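PDB 6IAH: hydrolase from Thermococcus thioreducens, which probably acts as a magnesium-dependent phosphatase of the haloacid dehalogenase superfamily, possibly with phosphoglycolate among its substrates. Local coordinates for residues 224-228 and 229-233; 131-134 and 135-138; 138-141 and 142-146. All coordinates share one frame; numbering follows the deposited sequence.

Interaction 1: 224-228 and 229-233; sequences RDVKD and VNEFL
Asp228 caps the first turn of helix 229-239 with a single carboxylate oxygen. Its OD1 takes a firm bond from Glu231 N (2.9 Å, N-H...O 163°), whose donor lies nearly in line with the C-O bond of the carboxylate, and a weaker, bent one from Asn230 N at 2.9 Å. CG sits between the backbone N and the carbonyl carbon (chi1 55°), which carries OD1 back over these amides. Asp228 O starts the helical ladder, accepting from Phe232 N at 3.1 Å. Glu231 answers in the reverse direction: extended, it brings OE2 to Lys227 N (3.2 Å, 170°), although the amide approaches from well above the carboxylate plane. Its side chain also lies about 4 Å from a bound magnesium ion. Val226 runs antiparallel alongside this chain, its CG2 3.4 Å from Glu231 OE2 and 4.1 Å from Phe232 CB. A water links the second cap oxygen, Asp228 OD2, to Asn230 ND2; that amide group is also held by Ile131 O and Arg133 N. Val229 faces inward onto Phe5 and Val10, its side chain about 9 Å from those of the magnesium ligands Asp6 and Asp199. The pairing resembles a capping box, but the return bond reaches the amide one residue before the N-cap. It opens the helix that follows strand 218-221, the last of the parallel sheet in this Rossmann-like HAD core.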
# COMPACT_ATOMS: atom_id res chain seq x y z
N ARG A 224 -6.08 8.19 -15.40
CA ARG A 224 -5.86 9.50 -16.00
C ARG A 224 -5.34 9.38 -17.41
O ARG A 224 -5.89 9.98 -18.33
CB ARG A 224 -4.87 10.28 -15.13
CG ARG A 224 -4.79 11.77 -15.42
CD ARG A 224 -3.64 12.36 -14.64
NE ARG A 224 -2.35 11.91 -15.19
CZ ARG A 224 -1.17 12.12 -14.63
NH1 ARG A 224 -1.08 12.76 -13.48
NH2 ARG A 224 -0.06 11.68 -15.24
N ASP A 225 -4.27 8.62 -17.61
CA ASP A 225 -3.57 8.53 -18.88
C ASP A 225 -4.09 7.34 -19.73
O ASP A 225 -3.87 7.27 -20.95
CB ASP A 225 -2.06 8.39 -18.66
CG ASP A 225 -1.51 9.49 -17.81
OD1 ASP A 225 -2.13 10.59 -17.79
OD2 ASP A 225 -0.47 9.33 -17.16
N VAL A 226 -4.76 6.41 -19.07
CA VAL A 226 -5.20 5.17 -19.67
C VAL A 226 -6.26 4.64 -18.73
O VAL A 226 -6.28 5.02 -17.56
CB VAL A 226 -3.97 4.23 -19.86
CG1 VAL A 226 -3.49 3.67 -18.52
CG2 VAL A 226 -4.29 3.12 -20.85
N LYS A 227 -7.16 3.81 -19.21
CA LYS A 227 -8.25 3.33 -18.33
C LYS A 227 -7.71 2.48 -17.20
O LYS A 227 -7.98 2.72 -16.04
CB LYS A 227 -9.24 2.48 -19.11
CG LYS A 227 -10.49 2.13 -18.30
CD LYS A 227 -11.37 1.20 -19.11
CE LYS A 227 -12.65 0.90 -18.34
NZ LYS A 227 -13.38 -0.25 -18.95
N ASP A 228 -6.91 1.47 -17.55
CA ASP A 228 -6.35 0.60 -16.54
C ASP A 228 -5.16 -0.07 -17.15
O ASP A 228 -4.83 0.16 -18.33
CB ASP A 228 -7.39 -0.42 -16.08
CG ASP A 228 -7.98 -1.25 -17.23
OD1 ASP A 228 -7.26 -1.68 -18.16
OD2 ASP A 228 -9.20 -1.48 -17.20
N VAL A 229 -4.51 -0.90 -16.35
CA VAL A 229 -3.26 -1.58 -16.78
C VAL A 229 -3.51 -2.52 -17.96
O VAL A 229 -2.61 -2.82 -18.75
CB VAL A 229 -2.63 -2.31 -15.58
CG1 VAL A 229 -3.47 -3.48 -15.13
CG2 VAL A 229 -1.18 -2.74 -15.92
N ASN A 230 -4.72 -3.02 -18.09
CA ASN A 230 -4.97 -4.01 -19.17
C ASN A 230 -5.04 -3.32 -20.49
O ASN A 230 -4.51 -3.83 -21.46
CB ASN A 230 -6.30 -4.78 -18.90
CG ASN A 230 -6.20 -5.66 -17.68
OD1 ASN A 230 -5.17 -6.34 -17.47
ND2 ASN A 230 -7.23 -5.64 -16.85
N GLU A 231 -5.68 -2.15 -20.53
CA GLU A 231 -5.71 -1.37 -21.77
C GLU A 231 -4.29 -0.95 -22.11
O GLU A 231 -3.86 -1.00 -23.26
CB GLU A 231 -6.60 -0.16 -21.63
CG GLU A 231 -6.66 0.74 -22.85
CD GLU A 231 -7.69 1.82 -22.64
OE1 GLU A 231 -8.87 1.46 -22.67
OE2 GLU A 231 -7.33 2.98 -22.31
N PHE A 232 -3.56 -0.53 -21.09
CA PHE A 232 -2.16 -0.24 -21.30
C PHE A 232 -1.40 -1.41 -21.93
O PHE A 232 -0.64 -1.25 -22.93
CB PHE A 232 -1.47 0.21 -20.02
CG PHE A 232 -0.01 0.49 -20.28
CD1 PHE A 232 0.34 1.66 -20.92
CD2 PHE A 232 0.92 -0.51 -20.11
CE1 PHE A 232 1.63 1.91 -21.26
CE2 PHE A 232 2.25 -0.26 -20.48
CZ PHE A 232 2.56 0.94 -21.04
N LEU A 233 -1.56 -2.59 -21.36
CA LEU A 233 -0.80 -3.75 -21.87
C LEU A 233 -1.22 -4.17 -23.27
O LEU A 233 -0.38 -4.51 -24.07
CB LEU A 233 -0.87 -4.96 -20.95
CG LEU A 233 -0.01 -4.81 -19.68
CD1 LEU A 233 -0.36 -5.92 -18.72
CD2 LEU A 233 1.50 -4.78 -19.92
O HOH W 1 -9.60 -4.07 -17.24

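Interaction 2: 131-134 and 135-138; sequences IVRR and GLLE
The backbone enters helix 134-141 through Arg133 and Arg134, where a weak bond from Leu136 N to Arg133 O (3.1 Å) is followed by a straight helical one from Glu138 N to Arg134 O (2.9 Å, 166°). Arg133 holds the N-cap position, and its side chain folds across Leu136. The guanidinium turns one face to Leu136 CD1, which stands 3.3 Å above the plane and offset toward the rim, nearest NH2. CG of Arg133 lies anti to the carbonyl carbon (chi1 -63°) and a bend at chi3 brings the flat group over the leucine, while NH2 forms a salt bridge with Glu234. Shortening Leu136 to an alanine is likely to deprive the Arg133 guanidinium of its apolar support and to open a gap against Asn230 and Leu233. One step round the helix, Leu137 meets Val132 at about a right angle, with CD1 3.8 Å from Val132 CG1, and both also touch Ile164. Glu138 hugs the helix wall, its CG 3.3 Å from Arg134 O. The turn is a helix N-terminus with apolar residues facing inward and charged ones outward, at the point where the chain, coming from strand 129-130, re-enters the HAD core.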
# COMPACT_ATOMS: atom_id res chain seq x y z
N ILE A 131 -6.83 -6.62 -10.65
CA ILE A 131 -7.22 -5.76 -11.79
C ILE A 131 -6.60 -6.33 -13.06
O ILE A 131 -7.26 -6.54 -14.04
CB ILE A 131 -6.81 -4.28 -11.60
CG1 ILE A 131 -7.40 -3.72 -10.29
CG2 ILE A 131 -7.22 -3.46 -12.82
CD1 ILE A 131 -6.74 -2.44 -9.80
N VAL A 132 -5.32 -6.66 -13.02
CA VAL A 132 -4.66 -7.16 -14.22
C VAL A 132 -5.18 -8.57 -14.59
O VAL A 132 -5.62 -9.32 -13.71
CB VAL A 132 -3.13 -7.08 -14.04
CG1 VAL A 132 -2.65 -8.10 -13.03
CG2 VAL A 132 -2.44 -7.22 -15.37
N ARG A 133 -5.21 -8.89 -15.90
CA ARG A 133 -5.55 -10.21 -16.39
C ARG A 133 -4.22 -10.87 -16.59
O ARG A 133 -3.37 -10.32 -17.28
CB ARG A 133 -6.30 -10.14 -17.71
CG ARG A 133 -7.64 -9.42 -17.50
CD ARG A 133 -8.60 -9.70 -18.65
NE ARG A 133 -8.01 -9.46 -19.97
CZ ARG A 133 -8.10 -8.33 -20.69
NH1 ARG A 133 -8.75 -7.24 -20.26
NH2 ARG A 133 -7.50 -8.31 -21.88
N ARG A 134 -4.05 -12.05 -15.98
CA ARG A 134 -2.79 -12.80 -16.04
C ARG A 134 -2.36 -13.11 -17.49
O ARG A 134 -1.16 -13.20 -17.81
CB ARG A 134 -2.88 -14.09 -15.17
CG ARG A 134 -4.24 -14.78 -15.14
CD ARG A 134 -4.34 -15.97 -14.15
NE ARG A 134 -5.23 -17.00 -14.68
CZ ARG A 134 -6.50 -17.21 -14.32
NH1 ARG A 134 -7.08 -16.51 -13.34
NH2 ARG A 134 -7.19 -18.15 -14.93
N GLY A 135 -3.34 -13.30 -18.37
CA GLY A 135 -3.08 -13.60 -19.81
C GLY A 135 -2.31 -12.48 -20.47
O GLY A 135 -1.37 -12.74 -21.25
N LEU A 136 -2.61 -11.24 -20.09
CA LEU A 136 -1.79 -10.11 -20.58
C LEU A 136 -0.36 -10.10 -20.08
O LEU A 136 0.55 -9.73 -20.86
CB LEU A 136 -2.46 -8.77 -20.36
CG LEU A 136 -3.78 -8.61 -21.10
CD1 LEU A 136 -4.55 -7.37 -20.68
CD2 LEU A 136 -3.56 -8.61 -22.63
N LEU A 137 -0.13 -10.46 -18.82
CA LEU A 137 1.23 -10.46 -18.29
C LEU A 137 2.03 -11.55 -18.99
O LEU A 137 3.22 -11.40 -19.26
CB LEU A 137 1.23 -10.65 -16.75
CG LEU A 137 0.63 -9.51 -15.94
CD1 LEU A 137 0.34 -9.92 -14.53
CD2 LEU A 137 1.49 -8.26 -15.98
N GLU A 138 1.37 -12.68 -19.20
CA GLU A 138 1.95 -13.78 -19.91
C GLU A 138 2.28 -13.35 -21.32
O GLU A 138 3.42 -13.49 -21.78
CB GLU A 138 1.03 -14.99 -19.91
CG GLU A 138 0.87 -15.68 -18.54
CD GLU A 138 -0.45 -16.51 -18.39
OE1 GLU A 138 -1.15 -16.82 -19.40
OE2 GLU A 138 -0.81 -16.84 -17.23

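Interaction 3: 138-141 and 142-146; sequences ERAS and KHFKL
The Phe144 ring meets Ala140 by its edge: Ala140 O lies near the ring plane, 3.4 Å from CD2, and the methyl CB is 4.2 Å from the same ring carbon. Met1 and Ile3 add further contacts to this phenyl group. Its CG, anti to the carbonyl carbon at chi1 -61°, puts the CD2 edge against Ala140 O. The imidazole of His143 is less intimate, coming obliquely to Arg139 O through CD2. Ala140 O is gripped by two amides. Phe144 N arrives almost on the carbonyl axis at 2.9 Å, while His143 N, at 3.0 Å, comes from above the carbonyl plane, so the two donors occupy separate directions. Before them, Lys142 N makes a weak bond to Arg139 O. Ser141 folds its hydroxyl back on the helix, OG giving its proton to Glu138 O at 2.8 Å, with its CB 4.0 Å from Leu146 CD1. Leu146 also reaches Ala140 CB with its other methyl, CD2, and packs on Ile3 and Phe166. On the polar side a water donates to both Ser141 O and Phe144 O, bridging two carbonyls that could not bond to each other. This tight alpha-to-beta turn passes the chain from helix 134-141 into strand 145-149, beside and parallel to strand 2-5 in the Rossmann-like sheet of the HAD core.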
# COMPACT_ATOMS: atom_id res chain seq x y z
N GLU A 138 1.37 -12.68 -19.20
CA GLU A 138 1.95 -13.78 -19.91
C GLU A 138 2.28 -13.35 -21.32
O GLU A 138 3.42 -13.49 -21.78
CB GLU A 138 1.03 -14.99 -19.91
CG GLU A 138 0.87 -15.68 -18.54
CD GLU A 138 -0.45 -16.51 -18.39
OE1 GLU A 138 -1.15 -16.82 -19.40
OE2 GLU A 138 -0.81 -16.84 -17.23
N ARG A 139 1.30 -12.76 -21.97
CA ARG A 139 1.59 -12.30 -23.33
C ARG A 139 2.73 -11.29 -23.38
O ARG A 139 3.65 -11.43 -24.20
CB ARG A 139 0.34 -11.72 -23.98
CG ARG A 139 -0.60 -12.80 -24.38
CD ARG A 139 -1.94 -12.20 -24.65
NE ARG A 139 -1.87 -11.21 -25.72
CZ ARG A 139 -2.87 -10.43 -26.11
NH1 ARG A 139 -4.04 -10.51 -25.52
NH2 ARG A 139 -2.69 -9.54 -27.10
N ALA A 140 2.71 -10.31 -22.45
CA ALA A 140 3.73 -9.26 -22.46
C ALA A 140 5.11 -9.74 -22.14
O ALA A 140 6.06 -9.20 -22.69
CB ALA A 140 3.36 -8.16 -21.54
N SER A 141 5.22 -10.77 -21.28
CA SER A 141 6.53 -11.31 -20.82
C SER A 141 7.31 -11.90 -21.95
O SER A 141 8.57 -12.01 -21.85
CB SER A 141 6.33 -12.37 -19.68
OG SER A 141 5.72 -13.55 -20.22
N LYS A 142 6.64 -12.24 -23.04
CA LYS A 142 7.37 -12.73 -24.22
C LYS A 142 8.11 -11.65 -25.03
O LYS A 142 8.96 -11.97 -25.85
CB LYS A 142 6.42 -13.51 -25.13
CG LYS A 142 5.92 -14.82 -24.55
CD LYS A 142 4.73 -15.30 -25.35
CE LYS A 142 4.63 -16.81 -25.45
NZ LYS A 142 3.32 -17.17 -26.06
N HIS A 143 7.78 -10.38 -24.83
CA HIS A 143 8.35 -9.27 -25.61
C HIS A 143 8.87 -8.09 -24.86
O HIS A 143 9.49 -7.20 -25.48
CB HIS A 143 7.29 -8.79 -26.60
CG HIS A 143 6.81 -9.91 -27.45
ND1 HIS A 143 7.59 -10.46 -28.46
CD2 HIS A 143 5.71 -10.70 -27.36
CE1 HIS A 143 6.97 -11.50 -28.97
NE2 HIS A 143 5.82 -11.65 -28.34
N PHE A 144 8.63 -8.05 -23.56
CA PHE A 144 9.07 -6.96 -22.66
C PHE A 144 9.62 -7.59 -21.40
O PHE A 144 9.13 -8.69 -21.01
CB PHE A 144 7.88 -6.12 -22.25
CG PHE A 144 7.16 -5.46 -23.40
CD1 PHE A 144 7.62 -4.24 -23.91
CD2 PHE A 144 6.03 -6.04 -23.95
CE1 PHE A 144 6.96 -3.61 -24.97
CE2 PHE A 144 5.37 -5.44 -25.04
CZ PHE A 144 5.85 -4.24 -25.55
N LYS A 145 10.61 -6.95 -20.78
CA LYS A 145 11.00 -7.24 -19.41
C LYS A 145 10.00 -6.63 -18.45
O LYS A 145 9.65 -5.45 -18.55
CB LYS A 145 12.37 -6.66 -19.09
CG LYS A 145 13.50 -7.30 -19.89
CD LYS A 145 14.76 -7.38 -19.04
CE LYS A 145 14.59 -8.33 -17.86
NZ LYS A 145 15.86 -8.46 -17.10
N LEU A 146 9.51 -7.44 -17.52
CA LEU A 146 8.47 -7.00 -16.59
C LEU A 146 9.09 -6.94 -15.18
O LEU A 146 9.94 -7.76 -14.80
CB LEU A 146 7.28 -7.93 -16.60
CG LEU A 146 6.57 -8.22 -17.91
CD1 LEU A 146 5.39 -9.15 -17.58
CD2 LEU A 146 6.10 -6.94 -18.56
O HOH W 2 10.45 -11.08 -20.15

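How the interactions relate
Interactions 2 and 3 lie at the two ends of helix 134-141 and share Glu138, whereas interaction 1 opens helix 229-239 beside it. The bridge made by Asn230 joins the two helix starts. Further along, Leu233 CD2 packs on Ala140 CB, and Leu146 CD1 reaches Leu137 O. In each, buried residues sit on the inner side (Val229 and Asn230; Val132, Leu136 and Leu137; Ala140 and Leu146), while exposed Lys227, Arg134 and Lys142 mark the surface. Their chemistry differs: a carboxylate caps in interaction 1, a leucine packs on the flat face of an arginine paired with Glu234 in interaction 2, and backbone amides converge on one carbonyl in interaction 3, away from the metal sites.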